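Local coordinates for pectate lyase (Paenibacillus sp. 0602, PDB 5GT5), which cleaves polygalacturonate and partly methylated pectins by elimination within the chain, probably with calcium as cofactor, at residues A[31-36]-A[50-55]; A[134-139]-A[202-207]; A[339-344]-A[367-372]. The protein carries 1 engineered substitution. All blocks are in the same frame, centred on the assembly; numbering follows the deposited sequence.

Contact 1: residues A[31-36]-A[50-55]; sequences KKVYNA and KVVEIM
Lys31 to Val33 pair with Val52 to Ile54 as adjacent parallel strands of a beta-alpha-beta unit at the N-terminal end of the parallel beta-helix characteristic of polysaccharide lyase family 1; helix 36-43 makes the connection. Four backbone bonds tie the strands. Lys31 N gives its proton to Val51 O and Lys31 O receives one from Glu53 N; two residues on, Val33 N reaches Glu53 O at 2.8 Å and Val33 O accepts from Met55 N, so the pairing runs just past the end of strand 51-54.

On one face of the pair the contact is aliphatic. Val33 CG2 lies 3.6 Å from Val52 CG1, while Val33 CG1 meets Ile54 CD1 at 3.9 Å, the two side chains lying side by side. Leu39 and Ala42 of helix 36-43 pack on Val33 and Val52 respectively, so the helix covers this face.

The other face carries Lys32 and Glu53, which also point the same way. Their charged ends do not join: Lys32 NZ forms a salt bridge with Glu24, and Glu53 OE1 is held by Tyr30 OH and Lys438 NZ. Beyond Lys32, Met55 folds back toward the first strand. A turn about CB-CG (chi2 -56°) sets Met55 SD 3.9 Å from Lys32 CG, and a second about CG-SD brings CE near Lys32 CD and Tyr34 OH. Met55 CG sits over one face of the Tyr34 ring in a CH-pi contact, 3.7 Å from the centroid, while SD stands obliquely to the ring at 5.1 Å from the same centroid.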
loop_
_atom_site.group_PDB
_atom_site.type_symbol
_atom_site.label_atom_id
_atom_site.label_comp_id
_atom_site.label_asym_id
_atom_site.label_seq_id
_atom_site.Cartn_x
_atom_site.Cartn_y
_atom_site.Cartn_z
ATOM N N LYS A 31 -2.373 24.295 -1.751
ATOM C CA LYS A 31 -2.463 25.163 -2.910
ATOM C C LYS A 31 -3.897 25.421 -3.315
ATOM O O LYS A 31 -4.651 24.476 -3.588
ATOM C CB LYS A 31 -1.703 24.591 -4.106
ATOM C CG LYS A 31 -0.227 24.339 -3.857
ATOM C CD LYS A 31 0.522 25.622 -3.479
ATOM C CE LYS A 31 1.996 25.309 -3.410
ATOM N NZ LYS A 31 2.736 26.538 -2.975
ATOM N N LYS A 32 -4.274 26.689 -3.376
ATOM C CA LYS A 32 -5.579 27.107 -3.871
ATOM C C LYS A 32 -5.476 27.322 -5.357
ATOM O O LYS A 32 -4.643 28.084 -5.852
ATOM C CB LYS A 32 -6.024 28.390 -3.146
ATOM C CG LYS A 32 -6.382 28.118 -1.684
ATOM C CD LYS A 32 -6.873 29.359 -0.953
ATOM C CE LYS A 32 -7.187 29.025 0.476
ATOM N NZ LYS A 32 -7.700 30.250 1.191
ATOM N N VAL A 33 -6.324 26.611 -6.082
ATOM C CA VAL A 33 -6.228 26.571 -7.531
ATOM C C VAL A 33 -7.401 27.309 -8.177
ATOM O O VAL A 33 -8.579 26.927 -8.004
ATOM C CB VAL A 33 -6.160 25.093 -7.995
ATOM C CG1 VAL A 33 -6.445 24.967 -9.480
ATOM C CG2 VAL A 33 -4.794 24.492 -7.639
ATOM N N TYR A 34 -7.071 28.360 -8.932
ATOM C CA TYR A 34 -8.092 29.194 -9.571
ATOM C C TYR A 34 -8.133 29.012 -11.065
ATOM O O TYR A 34 -9.111 29.390 -11.713
ATOM C CB TYR A 34 -7.829 30.672 -9.259
ATOM C CG TYR A 34 -7.843 30.986 -7.784
ATOM C CD1 TYR A 34 -6.677 30.909 -7.006
ATOM C CD2 TYR A 34 -9.017 31.375 -7.154
ATOM C CE1 TYR A 34 -6.704 31.202 -5.627
ATOM C CE2 TYR A 34 -9.047 31.646 -5.794
ATOM C CZ TYR A 34 -7.895 31.563 -5.041
ATOM O OH TYR A 34 -7.925 31.844 -3.695
ATOM N N ASN A 35 -7.078 28.430 -11.623
ATOM C CA ASN A 35 -6.953 28.280 -13.058
ATOM C C ASN A 35 -6.031 27.126 -13.382
ATOM O O ASN A 35 -5.491 26.491 -12.465
ATOM C CB ASN A 35 -6.483 29.605 -13.677
ATOM C CG ASN A 35 -5.137 30.042 -13.160
ATOM O OD1 ASN A 35 -4.182 29.274 -13.142
ATOM N ND2 ASN A 35 -5.052 31.306 -12.740
ATOM N N ALA A 36 -5.877 26.838 -14.666
ATOM C CA ALA A 36 -5.111 25.673 -15.107
ATOM C C ALA A 36 -3.636 25.774 -14.740
ATOM O O ALA A 36 -2.996 24.767 -14.442
ATOM C CB ALA A 36 -5.256 25.470 -16.598
ATOM N N LYS A 50 0.456 18.771 -0.634
ATOM C CA LYS A 50 -0.373 17.838 0.119
ATOM C C LYS A 50 -1.860 18.034 -0.097
ATOM O O LYS A 50 -2.587 17.033 -0.146
ATOM C CB LYS A 50 -0.057 17.981 1.614
ATOM C CG LYS A 50 1.373 17.597 1.982
ATOM C CD LYS A 50 1.421 16.062 1.988
ATOM C CE LYS A 50 2.747 15.466 1.665
ATOM N NZ LYS A 50 2.557 13.962 1.669
ATOM N N VAL A 51 -2.323 19.280 -0.203
ATOM C CA VAL A 51 -3.739 19.568 -0.422
ATOM C C VAL A 51 -3.855 20.523 -1.574
ATOM O O VAL A 51 -3.169 21.561 -1.606
ATOM C CB VAL A 51 -4.405 20.163 0.829
ATOM C CG1 VAL A 51 -5.834 20.588 0.527
ATOM C CG2 VAL A 51 -4.347 19.179 2.003
ATOM N N VAL A 52 -4.722 20.173 -2.522
ATOM C CA VAL A 52 -5.115 21.048 -3.615
ATOM C C VAL A 52 -6.599 21.407 -3.434
ATOM O O VAL A 52 -7.467 20.506 -3.481
ATOM C CB VAL A 52 -4.881 20.369 -4.995
ATOM C CG1 VAL A 52 -5.440 21.272 -6.109
ATOM C CG2 VAL A 52 -3.382 20.074 -5.211
ATOM N N GLU A 53 -6.903 22.694 -3.181
ATOM C CA GLU A 53 -8.274 23.171 -3.122
ATOM C C GLU A 53 -8.617 23.842 -4.440
ATOM O O GLU A 53 -8.084 24.903 -4.771
ATOM C CB GLU A 53 -8.516 24.146 -1.969
ATOM C CG GLU A 53 -10.034 24.459 -1.850
ATOM C CD GLU A 53 -10.383 25.466 -0.788
ATOM O OE1 GLU A 53 -9.530 25.802 0.051
ATOM O OE2 GLU A 53 -11.548 25.912 -0.796
ATOM N N ILE A 54 -9.499 23.205 -5.204
ATOM C CA ILE A 54 -10.033 23.780 -6.434
ATOM C C ILE A 54 -11.060 24.838 -6.019
ATOM O O ILE A 54 -11.980 24.542 -5.267
ATOM C CB ILE A 54 -10.736 22.685 -7.259
ATOM C CG1 ILE A 54 -9.778 21.510 -7.487
ATOM C CG2 ILE A 54 -11.318 23.238 -8.572
ATOM C CD1 ILE A 54 -8.579 21.893 -8.276
ATOM N N MET A 55 -10.890 26.073 -6.474
ATOM C CA MET A 55 -11.665 27.192 -5.942
ATOM C C MET A 55 -12.900 27.520 -6.774
ATOM O O MET A 55 -13.818 28.197 -6.288
ATOM C CB MET A 55 -10.767 28.448 -5.863
ATOM C CG MET A 55 -9.485 28.256 -5.021
ATOM S SD MET A 55 -9.835 27.719 -3.360
ATOM C CE MET A 55 -10.586 29.230 -2.700
#

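Contact 2: residues A[134-139]-A[202-207]; sequences ELWEWD and SWVTRQ
Trp203, at the start of helix 203-212, meets Glu134 with a ring face and Trp136 with an edge. The Glu134 side chain crosses the indole at about a right angle, with CG over the six-membered ring in a CH-pi contact, 3.6 Å from its centroid. The carboxylate settles almost parallel to the indole, the planes 14° apart, and Glu134 CD comes within 3.3 Å of Trp203 CZ3. At the indole edge Trp203 NE1 donates to Trp136 O at 2.8 Å, the oxygen lying near the ring plane.

Trp136 turns its own ring against the helix. Val204 CG2 comes over a face of its six-membered ring, Trp203 CD1 lies at its edge, and Gln207 CG approaches obliquely, 3.7 Å from Trp136 CZ3. Gln207 crosses Trp136 at about a right angle and is turned about CB-CG (chi2 71°), which places CD beside Trp138 CB. Its OE1 takes the proton of Trp138 N at 3.0 Å; the bond is almost straight at the hydrogen, although the donor stands above the amide plane.

An alanine in place of Trp203 would remove the indole, probably leaving Trp136 O without this donor and opening a gap beneath the Glu134 carboxylate.

Two waters bridge Glu134 OE2 to the guanidinium of Arg206, one through NH2 and the other through NH1, and His114 NE2 pairs with Glu134 OE1. The side chain of Trp136 is about 8 Å from that of Asp174, a likely calcium ligand. Helix side chains thus satisfy two backbone groups of a buried irregular loop near the probable metal site, and the water-bridged arginine is likely to favour the charged form of Glu134.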
loop_
_atom_site.group_PDB
_atom_site.type_symbol
_atom_site.label_atom_id
_atom_site.label_comp_id
_atom_site.label_asym_id
_atom_site.label_seq_id
_atom_site.Cartn_x
_atom_site.Cartn_y
_atom_site.Cartn_z
ATOM N N GLU A 134 -18.257 17.173 -19.468
ATOM C CA GLU A 134 -17.848 17.593 -20.813
ATOM C C GLU A 134 -16.586 16.894 -21.304
ATOM O O GLU A 134 -15.567 17.514 -21.628
ATOM C CB GLU A 134 -17.783 19.135 -20.903
ATOM C CG GLU A 134 -19.125 19.764 -20.537
ATOM C CD GLU A 134 -19.212 21.276 -20.768
ATOM O OE1 GLU A 134 -18.269 21.895 -21.311
ATOM O OE2 GLU A 134 -20.253 21.825 -20.350
ATOM N N LEU A 135 -16.684 15.570 -21.302
ATOM C CA LEU A 135 -15.615 14.690 -21.767
ATOM C C LEU A 135 -16.211 13.565 -22.623
ATOM O O LEU A 135 -15.644 12.461 -22.690
ATOM C CB LEU A 135 -14.804 14.119 -20.586
ATOM C CG LEU A 135 -13.415 13.562 -20.948
ATOM C CD1 LEU A 135 -12.471 14.661 -21.446
ATOM C CD2 LEU A 135 -12.792 12.876 -19.758
ATOM N N TRP A 136 -17.328 13.854 -23.301
ATOM C CA TRP A 136 -17.946 12.908 -24.234
ATOM C C TRP A 136 -18.141 13.588 -25.577
ATOM O O TRP A 136 -18.439 14.782 -25.625
ATOM C CB TRP A 136 -19.299 12.402 -23.706
ATOM C CG TRP A 136 -20.055 11.501 -24.693
ATOM C CD1 TRP A 136 -19.975 10.133 -24.797
ATOM C CD2 TRP A 136 -20.971 11.932 -25.708
ATOM N NE1 TRP A 136 -20.804 9.691 -25.813
ATOM C CE2 TRP A 136 -21.421 10.771 -26.388
ATOM C CE3 TRP A 136 -21.456 13.196 -26.105
ATOM C CZ2 TRP A 136 -22.329 10.842 -27.445
ATOM C CZ3 TRP A 136 -22.366 13.266 -27.144
ATOM C CH2 TRP A 136 -22.779 12.109 -27.813
ATOM N N GLU A 137 -17.987 12.835 -26.667
ATOM C CA GLU A 137 -18.433 13.260 -28.000
ATOM C C GLU A 137 -18.888 12.031 -28.752
ATOM O O GLU A 137 -18.601 10.917 -28.356
ATOM C CB GLU A 137 -17.338 14.022 -28.755
ATOM C CG GLU A 137 -16.163 13.135 -29.188
ATOM C CD GLU A 137 -15.199 13.871 -30.095
ATOM O OE1 GLU A 137 -15.322 15.121 -30.222
ATOM O OE2 GLU A 137 -14.321 13.199 -30.675
ATOM N N TRP A 138 -19.655 12.265 -29.810
ATOM C CA TRP A 138 -20.171 11.211 -30.673
ATOM C C TRP A 138 -19.039 10.484 -31.405
ATOM O O TRP A 138 -18.062 11.092 -31.843
ATOM C CB TRP A 138 -21.141 11.895 -31.650
ATOM C CG TRP A 138 -21.720 11.014 -32.740
ATOM C CD1 TRP A 138 -21.234 10.860 -34.008
ATOM C CD2 TRP A 138 -22.912 10.208 -32.661
ATOM N NE1 TRP A 138 -22.051 10.013 -34.726
ATOM C CE2 TRP A 138 -23.088 9.601 -33.926
ATOM C CE3 TRP A 138 -23.850 9.961 -31.654
ATOM C CZ2 TRP A 138 -24.150 8.733 -34.207
ATOM C CZ3 TRP A 138 -24.944 9.106 -31.933
ATOM C CH2 TRP A 138 -25.070 8.495 -33.204
ATOM N N ASP A 139 -19.192 9.175 -31.546
ATOM C CA ASP A 139 -18.171 8.381 -32.222
ATOM C C ASP A 139 -18.535 7.986 -33.656
ATOM O O ASP A 139 -19.293 7.024 -33.864
ATOM C CB ASP A 139 -17.899 7.111 -31.434
ATOM C CG ASP A 139 -16.980 6.181 -32.154
ATOM O OD1 ASP A 139 -16.118 6.651 -32.956
ATOM O OD2 ASP A 139 -17.128 4.942 -31.950
ATOM N N SER A 202 -28.769 20.420 -23.558
ATOM C CA SER A 202 -27.862 19.465 -22.924
ATOM C C SER A 202 -26.624 19.223 -23.776
ATOM O O SER A 202 -26.584 19.481 -24.987
ATOM C CB SER A 202 -28.570 18.138 -22.627
ATOM O OG SER A 202 -28.689 17.350 -23.815
ATOM N N TRP A 203 -25.604 18.682 -23.130
ATOM C CA TRP A 203 -24.356 18.386 -23.827
ATOM C C TRP A 203 -24.534 17.468 -25.033
ATOM O O TRP A 203 -23.955 17.687 -26.116
ATOM C CB TRP A 203 -23.375 17.757 -22.833
ATOM C CG TRP A 203 -21.980 17.544 -23.380
ATOM C CD1 TRP A 203 -21.396 16.345 -23.701
ATOM C CD2 TRP A 203 -20.998 18.555 -23.657
ATOM N NE1 TRP A 203 -20.117 16.551 -24.157
ATOM C CE2 TRP A 203 -19.854 17.899 -24.163
ATOM C CE3 TRP A 203 -21.000 19.951 -23.566
ATOM C CZ2 TRP A 203 -18.693 18.585 -24.538
ATOM C CZ3 TRP A 203 -19.851 20.637 -23.940
ATOM C CH2 TRP A 203 -18.709 19.955 -24.415
ATOM N N VAL A 204 -25.336 16.425 -24.834
ATOM C CA VAL A 204 -25.643 15.506 -25.916
ATOM C C VAL A 204 -26.505 16.187 -27.000
ATOM O O VAL A 204 -26.262 16.001 -28.186
ATOM C CB VAL A 204 -26.309 14.230 -25.404
ATOM C CG1 VAL A 204 -26.838 13.391 -26.577
ATOM C CG2 VAL A 204 -25.322 13.417 -24.594
ATOM N N THR A 205 -27.468 17.004 -26.600
ATOM C CA THR A 205 -28.292 17.686 -27.599
ATOM C C THR A 205 -27.465 18.643 -28.465
ATOM O O THR A 205 -27.663 18.707 -29.685
ATOM C CB THR A 205 -29.418 18.436 -26.908
ATOM O OG1 THR A 205 -30.255 17.482 -26.246
ATOM C CG2 THR A 205 -30.260 19.247 -27.934
ATOM N N ARG A 206 -26.517 19.347 -27.844
ATOM C CA ARG A 206 -25.620 20.196 -28.615
ATOM C C ARG A 206 -24.814 19.405 -29.631
ATOM O O ARG A 206 -24.653 19.826 -30.772
ATOM C CB ARG A 206 -24.694 21.005 -27.724
ATOM C CG ARG A 206 -25.351 22.276 -27.215
ATOM C CD ARG A 206 -24.484 22.994 -26.183
ATOM N NE ARG A 206 -24.775 22.450 -24.875
ATOM C CZ ARG A 206 -24.016 22.634 -23.794
ATOM N NH1 ARG A 206 -22.904 23.367 -23.877
ATOM N NH2 ARG A 206 -24.372 22.074 -22.634
ATOM N N GLN A 207 -24.352 18.214 -29.246
ATOM C CA GLN A 207 -23.645 17.383 -30.212
ATOM C C GLN A 207 -24.567 16.965 -31.369
ATOM O O GLN A 207 -24.182 17.014 -32.539
ATOM C CB GLN A 207 -23.113 16.127 -29.493
ATOM C CG GLN A 207 -22.545 15.021 -30.414
ATOM C CD GLN A 207 -21.242 15.443 -31.027
ATOM O OE1 GLN A 207 -20.178 15.122 -30.500
ATOM N NE2 GLN A 207 -21.306 16.208 -32.127
HETATM O O HOH W 1 -22.724 20.989 -20.454
HETATM O O HOH W 2 -21.183 24.000 -21.776
#

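Contact 3: residues A[339-344]-A[367-372]; sequences SVIKDV and ADTIYS
The Tyr371 ring meets segment 339-344 with its edge. Ile341 CG2 lies near the ring plane, 3.6 Å from Tyr371 CD1, and further along the rim Tyr371 OH donates to Val344 O at 2.7 Å, the oxygen also in the ring plane. Ile341 and Tyr371 are paired and share a face of the sheet; CG anti to the backbone N (chi1 179°) starts the ring off beside the carbonyl carbon.

Between the strands, Ile341 N bonds to Ile370 O and Ser372 N to Ile341 O, a parallel pairing only 8° from exact alignment. It closes at Asp343 N, whose bond to Ser372 O is 2.7 Å and nearly straight. Water 3 donates to both Asp343 OD1 and Ser372 OG; Asp343 OD1 also accepts from Asp374 N, and Ser372 OG bonds to Ser376 O. At the other end Thr369 OG1 accepts from Ser339 N at 3.2 Å while donating to Ala367 O.

Strand 340-342 lies between 291-293 and 369-372, in a parallel stack near the C-terminal end of the beta-helix. Pro347 of strand 346-349 packs on both Ile341 and Tyr371, helix 295-301 touches Asp343, and antiparallel strand 378-380 flanks 369-372, Asp368 and Thr369 forming a classic beta bulge against it.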
loop_
_atom_site.group_PDB
_atom_site.type_symbol
_atom_site.label_atom_id
_atom_site.label_comp_id
_atom_site.label_asym_id
_atom_site.label_seq_id
_atom_site.Cartn_x
_atom_site.Cartn_y
_atom_site.Cartn_z
ATOM N N SER A 339 -28.307 -3.600 -2.064
ATOM C CA SER A 339 -28.375 -2.588 -3.104
ATOM C C SER A 339 -29.760 -2.549 -3.746
ATOM O O SER A 339 -30.647 -3.327 -3.362
ATOM C CB SER A 339 -27.274 -2.851 -4.120
ATOM O OG SER A 339 -26.001 -2.623 -3.500
ATOM N N VAL A 340 -29.948 -1.603 -4.667
ATOM C CA VAL A 340 -31.181 -1.449 -5.436
ATOM C C VAL A 340 -30.831 -1.430 -6.920
ATOM O O VAL A 340 -29.963 -0.653 -7.347
ATOM C CB VAL A 340 -31.864 -0.115 -5.062
ATOM C CG1 VAL A 340 -33.102 0.086 -5.926
ATOM C CG2 VAL A 340 -32.199 -0.092 -3.562
ATOM N N ILE A 341 -31.482 -2.290 -7.704
ATOM C CA ILE A 341 -31.234 -2.395 -9.140
ATOM C C ILE A 341 -32.568 -2.278 -9.847
ATOM O O ILE A 341 -33.506 -3.045 -9.558
ATOM C CB ILE A 341 -30.556 -3.741 -9.484
ATOM C CG1 ILE A 341 -29.197 -3.813 -8.754
ATOM C CG2 ILE A 341 -30.335 -3.894 -10.982
ATOM C CD1 ILE A 341 -28.451 -5.115 -8.967
ATOM N N LYS A 342 -32.658 -1.328 -10.757
ATOM C CA LYS A 342 -33.884 -1.067 -11.483
ATOM C C LYS A 342 -33.648 -0.989 -12.971
ATOM O O LYS A 342 -32.816 -0.186 -13.438
ATOM C CB LYS A 342 -34.535 0.231 -10.981
ATOM C CG LYS A 342 -35.900 0.487 -11.630
ATOM C CD LYS A 342 -36.597 1.676 -11.015
ATOM C CE LYS A 342 -37.999 1.787 -11.590
ATOM N NZ LYS A 342 -37.960 2.157 -13.018
ATOM N N ASP A 343 -34.397 -1.818 -13.701
ATOM C CA ASP A 343 -34.455 -1.779 -15.155
ATOM C C ASP A 343 -33.117 -2.089 -15.817
ATOM O O ASP A 343 -32.807 -1.607 -16.901
ATOM C CB ASP A 343 -35.082 -0.471 -15.634
ATOM C CG ASP A 343 -36.600 -0.476 -15.480
ATOM O OD1 ASP A 343 -37.163 -1.579 -15.300
ATOM O OD2 ASP A 343 -37.231 0.608 -15.567
ATOM N N VAL A 344 -32.365 -2.960 -15.161
ATOM C CA VAL A 344 -31.155 -3.555 -15.723
ATOM C C VAL A 344 -31.488 -5.000 -16.070
ATOM O O VAL A 344 -31.839 -5.788 -15.186
ATOM C CB VAL A 344 -29.987 -3.505 -14.712
ATOM C CG1 VAL A 344 -28.781 -4.259 -15.267
ATOM C CG2 VAL A 344 -29.611 -2.033 -14.385
ATOM N N ALA A 367 -26.286 -10.300 -2.455
ATOM C CA ALA A 367 -26.960 -10.540 -1.176
ATOM C C ALA A 367 -27.990 -9.450 -0.915
ATOM O O ALA A 367 -27.748 -8.263 -1.166
ATOM C CB ALA A 367 -25.966 -10.560 -0.039
ATOM N N ASP A 368 -29.140 -9.876 -0.392
ATOM C CA ASP A 368 -30.263 -9.009 -0.007
ATOM C C ASP A 368 -30.371 -7.707 -0.784
ATOM O O ASP A 368 -30.143 -6.614 -0.247
ATOM C CB ASP A 368 -30.240 -8.735 1.505
ATOM C CG ASP A 368 -31.542 -8.147 2.014
ATOM O OD1 ASP A 368 -32.602 -8.424 1.409
ATOM O OD2 ASP A 368 -31.505 -7.392 3.009
ATOM N N THR A 369 -30.719 -7.839 -2.058
ATOM C CA THR A 369 -30.806 -6.707 -2.968
ATOM C C THR A 369 -32.176 -6.642 -3.595
ATOM O O THR A 369 -32.793 -7.667 -3.892
ATOM C CB THR A 369 -29.691 -6.849 -4.003
ATOM O OG1 THR A 369 -28.470 -6.481 -3.360
ATOM C CG2 THR A 369 -29.865 -5.958 -5.187
ATOM N N ILE A 370 -32.669 -5.425 -3.757
ATOM C CA ILE A 370 -33.950 -5.155 -4.389
ATOM C C ILE A 370 -33.770 -5.019 -5.891
ATOM O O ILE A 370 -32.893 -4.279 -6.343
ATOM C CB ILE A 370 -34.557 -3.874 -3.772
ATOM C CG1 ILE A 370 -34.891 -4.148 -2.296
ATOM C CG2 ILE A 370 -35.799 -3.407 -4.538
ATOM C CD1 ILE A 370 -35.348 -2.882 -1.513
ATOM N N TYR A 371 -34.584 -5.746 -6.654
ATOM C CA TYR A 371 -34.489 -5.758 -8.101
ATOM C C TYR A 371 -35.857 -5.558 -8.723
ATOM O O TYR A 371 -36.862 -6.122 -8.250
ATOM C CB TYR A 371 -33.895 -7.089 -8.567
ATOM C CG TYR A 371 -33.778 -7.218 -10.048
ATOM C CD1 TYR A 371 -32.756 -6.571 -10.748
ATOM C CD2 TYR A 371 -34.703 -7.967 -10.764
ATOM C CE1 TYR A 371 -32.661 -6.701 -12.148
ATOM C CE2 TYR A 371 -34.634 -8.093 -12.143
ATOM C CZ TYR A 371 -33.608 -7.459 -12.835
ATOM O OH TYR A 371 -33.539 -7.608 -14.198
ATOM N N SER A 372 -35.908 -4.775 -9.795
ATOM C CA SER A 372 -37.144 -4.553 -10.551
ATOM C C SER A 372 -36.808 -4.423 -12.025
ATOM O O SER A 372 -35.863 -3.727 -12.383
ATOM C CB SER A 372 -37.845 -3.293 -10.058
ATOM O OG SER A 372 -39.014 -3.033 -10.832
HETATM O O HOH W 3 -39.203 -1.515 -13.149
#

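Overall arrangement
The contacts follow one another along the chain, each closing before the next opens. Contacts 1 and 3 both join parallel strands in the same continuous stacking of coils, yet lie toward its two ends, on opposite sides of the chain's centre and about 39 Å apart centre to centre. Contact 2 belongs to the excursions outside that stacking: it fastens the loop after strand 131-133 to helix 203-212, its centre about 27 Å from contact 1 and 30 Å from contact 3. None touches another. Parallel strand pairing thus recurs toward both ends of the beta-helix, while 134-139 and 202-207 pack together near the probable calcium site.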